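Local coordinates for hypothetical protein (Legionella pneumophila subsp. pneumophila, PDB 4KH9) that is of unknown function but binds calcium and is built of three domains, the central and C-terminal ones probably of the immunoglobulin-like E-set type, at residues V73-P84 and N145-V155. Numbering follows the deposited sequence. Where two conformers were deposited one is given.
Sequences VRITPLQNKSIP and NKYADAYMISV
Tyr-151 is the bump on which the loop of 73-84 is moulded. With CG anti to its carbonyl carbon (chi1 -50°), the ring lies in a trough whose wall is Pro-77, Ile-83 and Pro-84. Ile-83 CG1 meets the ring edge 3.7 Å from Tyr-151 CE2, and Pro-84 meets the ring head-on, its CD 3.4 Å from Tyr-151 OH. Pro-84 fills the corner between two tyrosines: its CA and CB lie over one face of the Tyr-147 ring, a CH-pi contact with Pro-84 CB 3.8 Å from the centroid. Tyr-147 OH reaches on to Asp-142. Ala-148 CB plugs the inside of the bend, 3.5 Å from Pro-77 CB, while Ala-148 N bonds to Ser-82 O.

At the outer lip the extended Gln-79 side chain stands in for backbone: Asp-149 N gives a straight bond (166°) to Gln-79 OE1, arriving from above the amide plane. Leu-78 lies across the strand beside it, CD1 on Ala-150 CB and CD2 on CB of Met-152, which is a selenomethionine.

Beyond this, 73-77 and 150-155 pair as an antiparallel ladder, with two-way backbone bonds at Arg-74/Ser-154 and Thr-76/Met-152. Ile-153 CD1 nestles between the branches of Ile-75, 3.5 Å from its CG1.

These are the two inner strands of a four-stranded antiparallel sheet in the N-terminal domain, flanked by 48-54 and 123-126. Ile-75 and Ile-153 pack on Leu-138 of strand 135-140, and helix 55-60 meets Tyr-151 and Pro-84 through Leu-55 and Leu-58.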
loop_
_atom_site.group_PDB
_atom_site.type_symbol
_atom_site.label_atom_id
_atom_site.label_comp_id
_atom_site.label_asym_id
_atom_site.label_seq_id
_atom_site.Cartn_x
_atom_site.Cartn_y
_atom_site.Cartn_z
ATOM N N VAL A 73 11.222 -17.770 10.774
ATOM C CA VAL A 73 10.789 -18.395 9.516
ATOM C C VAL A 73 9.329 -18.873 9.634
ATOM O O VAL A 73 8.957 -19.506 10.623
ATOM C CB VAL A 73 11.741 -19.551 9.114
ATOM C CG1 VAL A 73 11.312 -20.219 7.799
ATOM C CG2 VAL A 73 13.191 -19.051 9.010
ATOM N N ARG A 74 8.519 -18.551 8.599
ATOM C CA ARG A 74 7.119 -18.956 8.525
ATOM C C ARG A 74 6.839 -19.642 7.184
ATOM O O ARG A 74 7.165 -19.104 6.130
ATOM C CB ARG A 74 6.187 -17.749 8.736
ATOM C CG ARG A 74 4.693 -18.116 8.764
ATOM C CD ARG A 74 3.786 -16.978 9.166
ATOM N NE ARG A 74 3.875 -15.811 8.283
ATOM C CZ ARG A 74 4.469 -14.663 8.605
ATOM N NH1 ARG A 74 5.069 -14.524 9.781
ATOM N NH2 ARG A 74 4.483 -13.652 7.745
ATOM N N ILE A 75 6.223 -20.823 7.234
ATOM C CA ILE A 75 5.856 -21.589 6.040
ATOM C C ILE A 75 4.350 -21.863 6.101
ATOM O O ILE A 75 3.899 -22.531 7.031
ATOM C CB ILE A 75 6.685 -22.894 5.974
ATOM C CG1 ILE A 75 8.201 -22.606 6.023
ATOM C CG2 ILE A 75 6.265 -23.793 4.774
ATOM C CD1 ILE A 75 8.936 -23.535 7.043
ATOM N N THR A 76 3.577 -21.320 5.146
ATOM C CA THR A 76 2.116 -21.502 5.093
ATOM C C THR A 76 1.729 -22.062 3.723
ATOM O O THR A 76 2.277 -21.625 2.711
ATOM C CB THR A 76 1.342 -20.195 5.406
ATOM O OG1 THR A 76 1.585 -19.242 4.381
ATOM C CG2 THR A 76 1.728 -19.583 6.757
ATOM N N PRO A 77 0.817 -23.048 3.671
ATOM C CA PRO A 77 0.401 -23.578 2.358
ATOM C C PRO A 77 -0.499 -22.566 1.635
ATOM O O PRO A 77 -1.235 -21.827 2.285
ATOM C CB PRO A 77 -0.322 -24.883 2.698
ATOM C CG PRO A 77 -0.690 -24.791 4.134
ATOM C CD PRO A 77 0.050 -23.658 4.783
ATOM N N LEU A 78 -0.411 -22.515 0.292
ATOM C CA LEU A 78 -1.195 -21.589 -0.526
ATOM C C LEU A 78 -2.503 -22.234 -1.022
ATOM O O LEU A 78 -3.295 -21.581 -1.702
ATOM C CB LEU A 78 -0.349 -21.047 -1.685
ATOM C CG LEU A 78 0.833 -20.159 -1.223
ATOM C CD1 LEU A 78 1.722 -19.792 -2.372
ATOM C CD2 LEU A 78 0.349 -18.906 -0.514
ATOM N N GLN A 79 -2.751 -23.488 -0.617
ATOM C CA GLN A 79 -3.975 -24.261 -0.820
ATOM C C GLN A 79 -4.465 -24.721 0.529
ATOM O O GLN A 79 -3.680 -24.761 1.478
ATOM C CB GLN A 79 -3.762 -25.459 -1.753
ATOM C CG GLN A 79 -3.557 -25.108 -3.219
ATOM C CD GLN A 79 -3.249 -26.336 -4.031
ATOM O OE1 GLN A 79 -2.550 -27.264 -3.593
ATOM N NE2 GLN A 79 -3.780 -26.373 -5.237
ATOM N N ASN A 80 -5.745 -25.059 0.646
ATOM C CA ASN A 80 -6.287 -25.542 1.914
ATOM C C ASN A 80 -5.933 -27.047 2.063
ATOM O O ASN A 80 -6.808 -27.922 2.147
ATOM C CB ASN A 80 -7.798 -25.270 1.980
ATOM C CG ASN A 80 -8.424 -25.561 3.323
ATOM O OD1 ASN A 80 -7.822 -25.381 4.390
ATOM N ND2 ASN A 80 -9.668 -25.996 3.291
ATOM N N LYS A 81 -4.619 -27.335 2.063
ATOM C CA LYS A 81 -4.072 -28.686 2.182
ATOM C C LYS A 81 -2.928 -28.681 3.205
ATOM O O LYS A 81 -2.505 -27.611 3.677
ATOM C CB LYS A 81 -3.607 -29.205 0.807
ATOM C CG LYS A 81 -4.755 -29.398 -0.196
ATOM C CD LYS A 81 -4.287 -29.971 -1.536
ATOM C CE LYS A 81 -4.110 -31.480 -1.584
ATOM N NZ LYS A 81 -5.386 -32.180 -1.891
ATOM N N SER A 82 -2.420 -29.863 3.535
ATOM C CA SER A 82 -1.372 -29.989 4.538
ATOM C C SER A 82 0.047 -29.644 4.013
ATOM O O SER A 82 0.321 -29.639 2.806
ATOM C CB SER A 82 -1.368 -31.393 5.126
ATOM O OG SER A 82 -1.232 -32.352 4.090
ATOM N N ILE A 83 0.914 -29.277 4.971
ATOM C CA ILE A 83 2.330 -28.964 4.825
ATOM C C ILE A 83 3.076 -30.298 4.973
ATOM O O ILE A 83 2.662 -31.125 5.785
ATOM C CB ILE A 83 2.727 -27.885 5.890
ATOM C CG1 ILE A 83 2.438 -26.471 5.368
ATOM C CG2 ILE A 83 4.184 -27.972 6.376
ATOM C CD1 ILE A 83 2.853 -25.392 6.338
ATOM N N PRO A 84 4.155 -30.558 4.214
ATOM C CA PRO A 84 4.877 -31.822 4.411
ATOM C C PRO A 84 5.646 -31.813 5.714
ATOM O O PRO A 84 5.781 -30.738 6.318
ATOM C CB PRO A 84 5.852 -31.863 3.226
ATOM C CG PRO A 84 5.565 -30.659 2.383
ATOM C CD PRO A 84 4.833 -29.694 3.217
ATOM N N ASN A 145 0.330 -36.677 -2.751
ATOM C CA ASN A 145 -0.725 -35.951 -3.467
ATOM C C ASN A 145 -1.673 -35.248 -2.465
ATOM O O ASN A 145 -2.692 -34.714 -2.881
ATOM C CB ASN A 145 -1.507 -36.915 -4.383
ATOM C CG ASN A 145 -2.103 -38.122 -3.674
ATOM O OD1 ASN A 145 -1.939 -38.307 -2.456
ATOM N ND2 ASN A 145 -2.809 -38.972 -4.409
ATOM N N LYS A 146 -1.336 -35.251 -1.158
ATOM C CA LYS A 146 -2.124 -34.628 -0.075
ATOM C C LYS A 146 -1.552 -33.270 0.364
ATOM O O LYS A 146 -2.230 -32.493 1.047
ATOM C CB LYS A 146 -2.173 -35.572 1.149
ATOM C CG LYS A 146 -3.150 -36.749 0.975
ATOM C CD LYS A 146 -3.096 -37.772 2.139
ATOM C CE LYS A 146 -3.588 -37.297 3.500
ATOM N NZ LYS A 146 -5.051 -37.034 3.527
ATOM N N TYR A 147 -0.289 -33.001 -0.004
ATOM C CA TYR A 147 0.353 -31.763 0.376
ATOM C C TYR A 147 -0.066 -30.666 -0.566
ATOM O O TYR A 147 -0.468 -30.941 -1.708
ATOM C CB TYR A 147 1.894 -31.917 0.393
ATOM C CG TYR A 147 2.439 -33.035 1.278
ATOM C CD1 TYR A 147 1.829 -33.356 2.489
ATOM C CD2 TYR A 147 3.619 -33.692 0.952
ATOM C CE1 TYR A 147 2.339 -34.361 3.312
ATOM C CE2 TYR A 147 4.162 -34.663 1.785
ATOM C CZ TYR A 147 3.511 -35.007 2.957
ATOM O OH TYR A 147 4.065 -35.960 3.773
ATOM N N ALA A 148 0.014 -29.414 -0.101
ATOM C CA ALA A 148 -0.283 -28.276 -0.961
ATOM C C ALA A 148 0.725 -28.206 -2.114
ATOM O O ALA A 148 1.864 -28.656 -1.978
ATOM C CB ALA A 148 -0.245 -26.979 -0.151
ATOM N N ASP A 149 0.299 -27.662 -3.245
ATOM C CA ASP A 149 1.155 -27.457 -4.422
ATOM C C ASP A 149 2.240 -26.437 -4.171
ATOM O O ASP A 149 3.345 -26.566 -4.702
ATOM C CB ASP A 149 0.315 -26.944 -5.596
ATOM C CG ASP A 149 -0.578 -27.947 -6.289
ATOM O OD1 ASP A 149 -0.462 -29.161 -5.988
ATOM O OD2 ASP A 149 -1.344 -27.530 -7.184
ATOM N N ALA A 150 1.897 -25.390 -3.390
ATOM C CA ALA A 150 2.776 -24.263 -3.160
ATOM C C ALA A 150 2.638 -23.697 -1.744
ATOM O O ALA A 150 1.678 -23.981 -1.011
ATOM C CB ALA A 150 2.504 -23.176 -4.183
ATOM N N TYR A 151 3.680 -22.966 -1.336
ATOM C CA TYR A 151 3.828 -22.395 -0.000
ATOM C C TYR A 151 4.401 -21.026 -0.052
ATOM O O TYR A 151 5.152 -20.720 -0.967
ATOM C CB TYR A 151 4.801 -23.282 0.854
ATOM C CG TYR A 151 4.435 -24.746 0.828
ATOM C CD1 TYR A 151 4.740 -25.543 -0.280
ATOM C CD2 TYR A 151 3.662 -25.310 1.843
ATOM C CE1 TYR A 151 4.302 -26.865 -0.367
ATOM C CE2 TYR A 151 3.221 -26.634 1.765
ATOM C CZ TYR A 151 3.541 -27.404 0.654
ATOM O OH TYR A 151 3.083 -28.690 0.522
HETATM N N MSE A 152 4.062 -20.219 0.942
HETATM C CA MSE A 152 4.641 -18.904 1.154
HETATM C C MSE A 152 5.683 -19.045 2.235
HETATM O O MSE A 152 5.371 -19.528 3.326
HETATM C CB MSE A 152 3.581 -17.849 1.533
HETATM C CG MSE A 152 4.173 -16.438 1.730
HETATM SE SE MSE A 152 4.858 -15.630 0.099
HETATM C CE MSE A 152 3.148 -15.121 -0.698
ATOM N N ILE A 153 6.923 -18.703 1.919
ATOM C CA ILE A 153 8.019 -18.717 2.877
ATOM C C ILE A 153 8.269 -17.284 3.254
ATOM O O ILE A 153 8.496 -16.457 2.374
ATOM C CB ILE A 153 9.319 -19.400 2.366
ATOM C CG1 ILE A 153 9.068 -20.780 1.731
ATOM C CG2 ILE A 153 10.401 -19.461 3.494
ATOM C CD1 ILE A 153 8.486 -21.835 2.575
ATOM N N SER A 154 8.257 -16.997 4.535
ATOM C CA SER A 154 8.548 -15.669 5.040
ATOM C C SER A 154 9.745 -15.752 5.992
ATOM O O SER A 154 9.761 -16.582 6.902
ATOM C CB SER A 154 7.329 -15.079 5.729
ATOM O OG SER A 154 7.624 -13.784 6.212
ATOM N N VAL A 155 10.771 -14.960 5.725
ATOM C CA VAL A 155 11.976 -14.936 6.547
ATOM C C VAL A 155 12.145 -13.549 7.108
ATOM O O VAL A 155 12.353 -12.619 6.350
ATOM C CB VAL A 155 13.251 -15.388 5.765
ATOM C CG1 VAL A 155 14.500 -15.329 6.653
ATOM C CG2 VAL A 155 13.078 -16.798 5.161
HETATM O O HOH W 1 4.512 -17.642 5.423
#